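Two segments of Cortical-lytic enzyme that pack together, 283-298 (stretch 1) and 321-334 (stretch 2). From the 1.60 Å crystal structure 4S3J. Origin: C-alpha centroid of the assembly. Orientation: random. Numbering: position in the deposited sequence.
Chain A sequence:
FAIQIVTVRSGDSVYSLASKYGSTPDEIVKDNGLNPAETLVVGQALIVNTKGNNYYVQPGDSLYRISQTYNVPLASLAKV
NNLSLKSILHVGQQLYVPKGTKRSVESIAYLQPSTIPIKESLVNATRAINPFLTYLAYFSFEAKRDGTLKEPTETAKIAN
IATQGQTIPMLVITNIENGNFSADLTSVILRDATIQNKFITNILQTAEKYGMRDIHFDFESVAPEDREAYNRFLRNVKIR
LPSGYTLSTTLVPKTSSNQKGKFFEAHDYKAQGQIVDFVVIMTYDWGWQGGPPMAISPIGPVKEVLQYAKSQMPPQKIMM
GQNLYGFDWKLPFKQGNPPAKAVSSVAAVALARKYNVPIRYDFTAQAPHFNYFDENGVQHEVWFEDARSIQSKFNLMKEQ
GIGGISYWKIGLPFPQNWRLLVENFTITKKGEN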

# COMPACT_ATOMS: atom_id res chain seq x y z
N THR A 283 -1.28 -1.52 8.35
CA THR A 283 -2.56 -0.82 8.44
C THR A 283 -3.55 -1.28 7.35
O THR A 283 -3.97 -0.52 6.48
CB THR A 283 -2.32 0.71 8.36
OG1 THR A 283 -1.22 0.99 7.47
CG2 THR A 283 -1.97 1.28 9.73
N TYR A 284 -3.90 -2.57 7.42
CA TYR A 284 -4.88 -3.15 6.52
C TYR A 284 -5.45 -4.41 7.17
O TYR A 284 -5.03 -4.77 8.26
CB TYR A 284 -4.26 -3.41 5.15
CG TYR A 284 -2.92 -4.09 5.15
CD1 TYR A 284 -2.82 -5.43 5.45
CD2 TYR A 284 -1.75 -3.39 4.87
CE1 TYR A 284 -1.61 -6.08 5.46
CE2 TYR A 284 -0.52 -4.04 4.87
CZ TYR A 284 -0.47 -5.39 5.17
OH TYR A 284 0.73 -6.06 5.18
N ASP A 285 -6.44 -5.03 6.52
CA ASP A 285 -7.14 -6.25 6.97
C ASP A 285 -8.06 -6.05 8.19
O ASP A 285 -8.15 -6.92 9.06
CB ASP A 285 -6.15 -7.38 7.28
CG ASP A 285 -5.52 -7.94 6.03
OD1 ASP A 285 -6.08 -7.72 4.93
OD2 ASP A 285 -4.46 -8.60 6.15
N TRP A 286 -8.77 -4.93 8.25
CA TRP A 286 -9.96 -4.84 9.08
C TRP A 286 -11.00 -5.77 8.46
O TRP A 286 -11.43 -6.74 9.09
CB TRP A 286 -10.48 -3.41 9.18
CG TRP A 286 -9.77 -2.58 10.21
CD1 TRP A 286 -10.18 -2.35 11.50
CD2 TRP A 286 -8.52 -1.88 10.06
NE1 TRP A 286 -9.27 -1.55 12.15
CE2 TRP A 286 -8.24 -1.25 11.29
CE3 TRP A 286 -7.62 -1.72 9.00
CZ2 TRP A 286 -7.09 -0.48 11.50
CZ3 TRP A 286 -6.48 -0.94 9.20
CH2 TRP A 286 -6.22 -0.34 10.44
N GLY A 287 -11.38 -5.50 7.22
CA GLY A 287 -12.02 -6.51 6.38
C GLY A 287 -10.95 -7.45 5.87
O GLY A 287 -9.94 -7.01 5.30
N TRP A 288 -11.14 -8.76 6.09
CA TRP A 288 -10.12 -9.74 5.73
C TRP A 288 -10.76 -11.05 5.23
O TRP A 288 -11.98 -11.25 5.35
CB TRP A 288 -9.18 -9.98 6.92
CG TRP A 288 -9.78 -10.75 8.06
CD1 TRP A 288 -10.72 -10.31 8.94
CD2 TRP A 288 -9.48 -12.11 8.42
NE1 TRP A 288 -11.03 -11.31 9.84
CE2 TRP A 288 -10.28 -12.42 9.54
CE3 TRP A 288 -8.62 -13.08 7.92
CZ2 TRP A 288 -10.24 -13.67 10.16
CZ3 TRP A 288 -8.58 -14.33 8.54
CH2 TRP A 288 -9.39 -14.61 9.64
N GLN A 289 -9.92 -11.91 4.66
CA GLN A 289 -10.34 -13.08 3.89
C GLN A 289 -11.25 -14.01 4.68
O GLN A 289 -12.15 -14.62 4.13
CB GLN A 289 -9.09 -13.81 3.40
CG GLN A 289 -9.33 -14.84 2.32
CD GLN A 289 -8.07 -15.15 1.54
OE1 GLN A 289 -6.98 -15.20 2.11
NE2 GLN A 289 -8.21 -15.35 0.22
N GLY A 290 -11.02 -14.08 5.99
CA GLY A 290 -11.75 -14.99 6.86
C GLY A 290 -12.86 -14.36 7.69
O GLY A 290 -13.48 -15.02 8.53
N GLY A 291 -13.13 -13.08 7.45
CA GLY A 291 -14.17 -12.36 8.17
C GLY A 291 -15.32 -11.92 7.27
O GLY A 291 -15.38 -12.29 6.11
N PRO A 292 -16.26 -11.16 7.84
CA PRO A 292 -17.40 -10.68 7.05
C PRO A 292 -17.01 -9.49 6.16
O PRO A 292 -16.00 -8.85 6.39
CB PRO A 292 -18.41 -10.26 8.11
CG PRO A 292 -17.57 -9.87 9.28
CD PRO A 292 -16.39 -10.80 9.27
N PRO A 293 -17.82 -9.21 5.14
CA PRO A 293 -17.46 -8.14 4.21
C PRO A 293 -17.48 -6.75 4.84
O PRO A 293 -18.41 -6.38 5.57
CB PRO A 293 -18.51 -8.26 3.11
CG PRO A 293 -19.67 -8.99 3.76
CD PRO A 293 -19.06 -9.91 4.75
N MET A 294 -16.43 -5.99 4.54
CA MET A 294 -16.29 -4.60 4.97
C MET A 294 -14.99 -4.05 4.36
O MET A 294 -14.18 -4.81 3.82
CB MET A 294 -16.26 -4.47 6.49
CG MET A 294 -15.07 -5.12 7.10
SD MET A 294 -15.09 -5.03 8.92
CE MET A 294 -16.55 -6.01 9.29
N ALA A 295 -14.80 -2.73 4.44
CA ALA A 295 -13.59 -2.11 3.90
C ALA A 295 -12.33 -2.76 4.48
O ALA A 295 -12.25 -3.01 5.69
CB ALA A 295 -13.58 -0.65 4.17
N ILE A 296 -11.33 -2.98 3.63
CA ILE A 296 -10.09 -3.63 4.05
C ILE A 296 -9.24 -2.70 4.93
O ILE A 296 -8.64 -3.15 5.92
CB ILE A 296 -9.25 -4.12 2.82
CG1 ILE A 296 -9.87 -5.36 2.16
CG2 ILE A 296 -7.84 -4.55 3.23
CD1 ILE A 296 -11.13 -5.14 1.48
N SER A 297 -9.17 -1.42 4.59
CA SER A 297 -8.36 -0.46 5.33
C SER A 297 -9.10 0.87 5.52
O SER A 297 -8.72 1.91 4.94
CB SER A 297 -7.02 -0.26 4.63
OG SER A 297 -7.19 0.12 3.27
N PRO A 298 -10.20 0.86 6.31
CA PRO A 298 -11.02 2.06 6.52
C PRO A 298 -10.17 3.21 7.07
O PRO A 298 -9.34 2.97 7.93
CB PRO A 298 -12.07 1.59 7.52
CG PRO A 298 -11.42 0.45 8.22
CD PRO A 298 -10.62 -0.25 7.17
N GLY A 321 1.29 0.89 5.82
CA GLY A 321 0.92 -0.25 5.00
C GLY A 321 -0.33 0.02 4.20
O GLY A 321 -1.28 0.62 4.70
N GLN A 322 -0.32 -0.38 2.93
CA GLN A 322 -1.47 -0.20 2.05
C GLN A 322 -1.71 -1.44 1.20
O GLN A 322 -0.85 -1.84 0.43
CB GLN A 322 -1.25 1.01 1.15
CG GLN A 322 -2.41 1.28 0.20
CD GLN A 322 -3.70 1.62 0.94
OE1 GLN A 322 -3.71 2.47 1.84
NE2 GLN A 322 -4.79 0.95 0.57
N ASN A 323 -2.91 -1.99 1.31
CA ASN A 323 -3.34 -3.10 0.47
C ASN A 323 -3.63 -2.62 -0.95
O ASN A 323 -4.19 -1.53 -1.13
CB ASN A 323 -4.60 -3.75 1.05
CG ASN A 323 -5.71 -2.75 1.26
OD1 ASN A 323 -5.59 -1.84 2.11
ND2 ASN A 323 -6.77 -2.85 0.46
N LEU A 324 -3.26 -3.43 -1.93
CA LEU A 324 -3.70 -3.18 -3.31
C LEU A 324 -4.89 -4.09 -3.67
O LEU A 324 -5.58 -3.85 -4.67
CB LEU A 324 -2.54 -3.38 -4.28
CG LEU A 324 -1.43 -2.32 -4.20
CD1 LEU A 324 -0.25 -2.73 -5.09
CD2 LEU A 324 -1.96 -0.99 -4.61
N TYR A 325 -5.15 -5.09 -2.83
CA TYR A 325 -6.22 -6.05 -3.06
C TYR A 325 -7.54 -5.62 -2.42
O TYR A 325 -7.55 -4.88 -1.43
CB TYR A 325 -5.83 -7.43 -2.52
CG TYR A 325 -5.43 -7.37 -1.05
CD1 TYR A 325 -4.12 -7.09 -0.66
CD2 TYR A 325 -6.38 -7.58 -0.04
CE1 TYR A 325 -3.77 -7.00 0.67
CE2 TYR A 325 -6.02 -7.50 1.31
CZ TYR A 325 -4.72 -7.21 1.65
OH TYR A 325 -4.37 -7.11 2.96
N GLY A 326 -8.64 -6.12 -2.98
CA GLY A 326 -9.92 -6.13 -2.32
C GLY A 326 -10.33 -7.59 -2.13
O GLY A 326 -9.55 -8.50 -2.43
N PHE A 327 -11.56 -7.81 -1.65
CA PHE A 327 -12.11 -9.17 -1.53
C PHE A 327 -13.52 -9.23 -2.08
O PHE A 327 -14.27 -8.25 -2.03
CB PHE A 327 -12.13 -9.64 -0.07
CG PHE A 327 -10.77 -9.93 0.51
CD1 PHE A 327 -10.02 -10.99 0.06
CD2 PHE A 327 -10.27 -9.12 1.49
CE1 PHE A 327 -8.75 -11.26 0.60
CE2 PHE A 327 -9.01 -9.36 2.04
CZ PHE A 327 -8.26 -10.44 1.59
N ASP A 328 -13.85 -10.41 -2.60
CA ASP A 328 -15.18 -10.76 -3.06
C ASP A 328 -15.69 -11.83 -2.09
O ASP A 328 -15.13 -12.93 -2.03
CB ASP A 328 -15.11 -11.27 -4.51
CG ASP A 328 -16.46 -11.71 -5.06
OD1 ASP A 328 -17.35 -12.10 -4.28
OD2 ASP A 328 -16.61 -11.68 -6.30
N TRP A 329 -16.67 -11.47 -1.27
CA TRP A 329 -17.31 -12.36 -0.31
C TRP A 329 -18.64 -12.89 -0.82
O TRP A 329 -19.44 -12.12 -1.32
CB TRP A 329 -17.59 -11.62 0.99
CG TRP A 329 -16.45 -11.24 1.88
CD1 TRP A 329 -15.95 -11.98 2.91
CD2 TRP A 329 -15.71 -10.01 1.87
NE1 TRP A 329 -14.93 -11.30 3.53
CE2 TRP A 329 -14.76 -10.08 2.92
CE3 TRP A 329 -15.75 -8.85 1.09
CZ2 TRP A 329 -13.87 -9.06 3.20
CZ3 TRP A 329 -14.85 -7.81 1.38
CH2 TRP A 329 -13.93 -7.93 2.44
N LYS A 330 -18.91 -14.18 -0.65
CA LYS A 330 -20.25 -14.72 -0.86
C LYS A 330 -21.07 -14.54 0.40
O LYS A 330 -20.55 -14.68 1.51
CB LYS A 330 -20.18 -16.20 -1.25
CG LYS A 330 -19.61 -16.43 -2.63
CD LYS A 330 -19.51 -17.90 -2.92
CE LYS A 330 -18.86 -18.17 -4.24
NZ LYS A 330 -18.70 -19.63 -4.44
N LEU A 331 -22.35 -14.22 0.23
CA LEU A 331 -23.28 -13.95 1.33
C LEU A 331 -24.31 -15.07 1.43
O LEU A 331 -24.62 -15.71 0.43
CB LEU A 331 -23.98 -12.59 1.13
CG LEU A 331 -23.09 -11.35 1.10
CD1 LEU A 331 -23.91 -10.08 0.81
CD2 LEU A 331 -22.34 -11.18 2.38
N PRO A 332 -24.85 -15.31 2.64
CA PRO A 332 -24.53 -14.61 3.88
C PRO A 332 -23.21 -15.07 4.48
O PRO A 332 -22.81 -16.23 4.25
CB PRO A 332 -25.70 -14.97 4.79
CG PRO A 332 -26.09 -16.36 4.34
CD PRO A 332 -25.89 -16.34 2.83
N PHE A 333 -22.55 -14.21 5.24
CA PHE A 333 -21.34 -14.61 5.92
C PHE A 333 -21.70 -15.56 7.05
O PHE A 333 -22.61 -15.30 7.84
CB PHE A 333 -20.57 -13.43 6.49
CG PHE A 333 -19.41 -13.84 7.34
CD1 PHE A 333 -18.26 -14.34 6.75
CD2 PHE A 333 -19.48 -13.77 8.72
CE1 PHE A 333 -17.19 -14.73 7.52
CE2 PHE A 333 -18.41 -14.17 9.49
CZ PHE A 333 -17.27 -14.65 8.90
N LYS A 334 -20.95 -16.66 7.12
CA LYS A 334 -21.13 -17.69 8.14
C LYS A 334 -19.80 -18.35 8.44
O LYS A 334 -18.96 -18.46 7.55
CB LYS A 334 -22.14 -18.73 7.65
CG LYS A 334 -23.47 -18.65 8.34
CD LYS A 334 -23.46 -19.48 9.63
CE LYS A 334 -24.41 -18.91 10.67
NZ LYS A 334 -23.79 -17.79 11.42
O HOH W 1 -4.10 1.88 4.84

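The most unusual feature here is an indole wrapped by backbone: the loop from Gly287 to Met294 curls around Trp329, which gives up 120 Å² to the contact, more than any other residue. Pro293 lies over one face of the ring, its CA 3.5 Å from the centroid of the six-membered ring and nearly on the normal, a CH-pi contact. Trp329 NE1 makes two weak hydrogen bonds, to Gly291 O at 2.8 Å and to Trp288 O at 3.5 Å. Trp288 O also accepts from Gly291 N, closing the type I turn that brings both carbonyls to the indole. Glycine suits this tight path: a CB on Gly287 would strike Met294 O, and one on Gly291 would strike Trp288 NE1.

The adjacent prolines extend the apolar surface. Pro292 CB sits over the face of the Phe333 ring, 4.0 Å from its centroid, while Pro293 CG meets Leu331 CD2 at 3.7 Å. In the strand, Phe327 and Trp329 both point toward the loop, with Asp328 between them pointing away. Ile296 serves both rings: its CG1 lies 3.8 Å from Phe327 CD2 and its CD1 4.1 Å from Trp329 CH2. Gln289 N lies over the Phe327 face.

Beyond the aromatic and proline packing, short polar links join the two stretches. Tyr325 OH donates to Asp285 OD1 at 2.7 Å, a phenol long enough to reach a carboxylate from a CB directed sideways. Ser297 OG donates to Asn323 OD1 at 2.8 Å; Asn323 ND2 in turn holds Tyr325 O at 2.9 Å, so one amide serves both stretches. Thr283 OG1 donates to Gly321 O at 2.8 Å, and water 1 bridges Thr283 O and Gln322 OE1. Gly321 leaves room for Tyr284, whose ring edge meets the strand backbone. The cost is Asn323 N, buried without a partner.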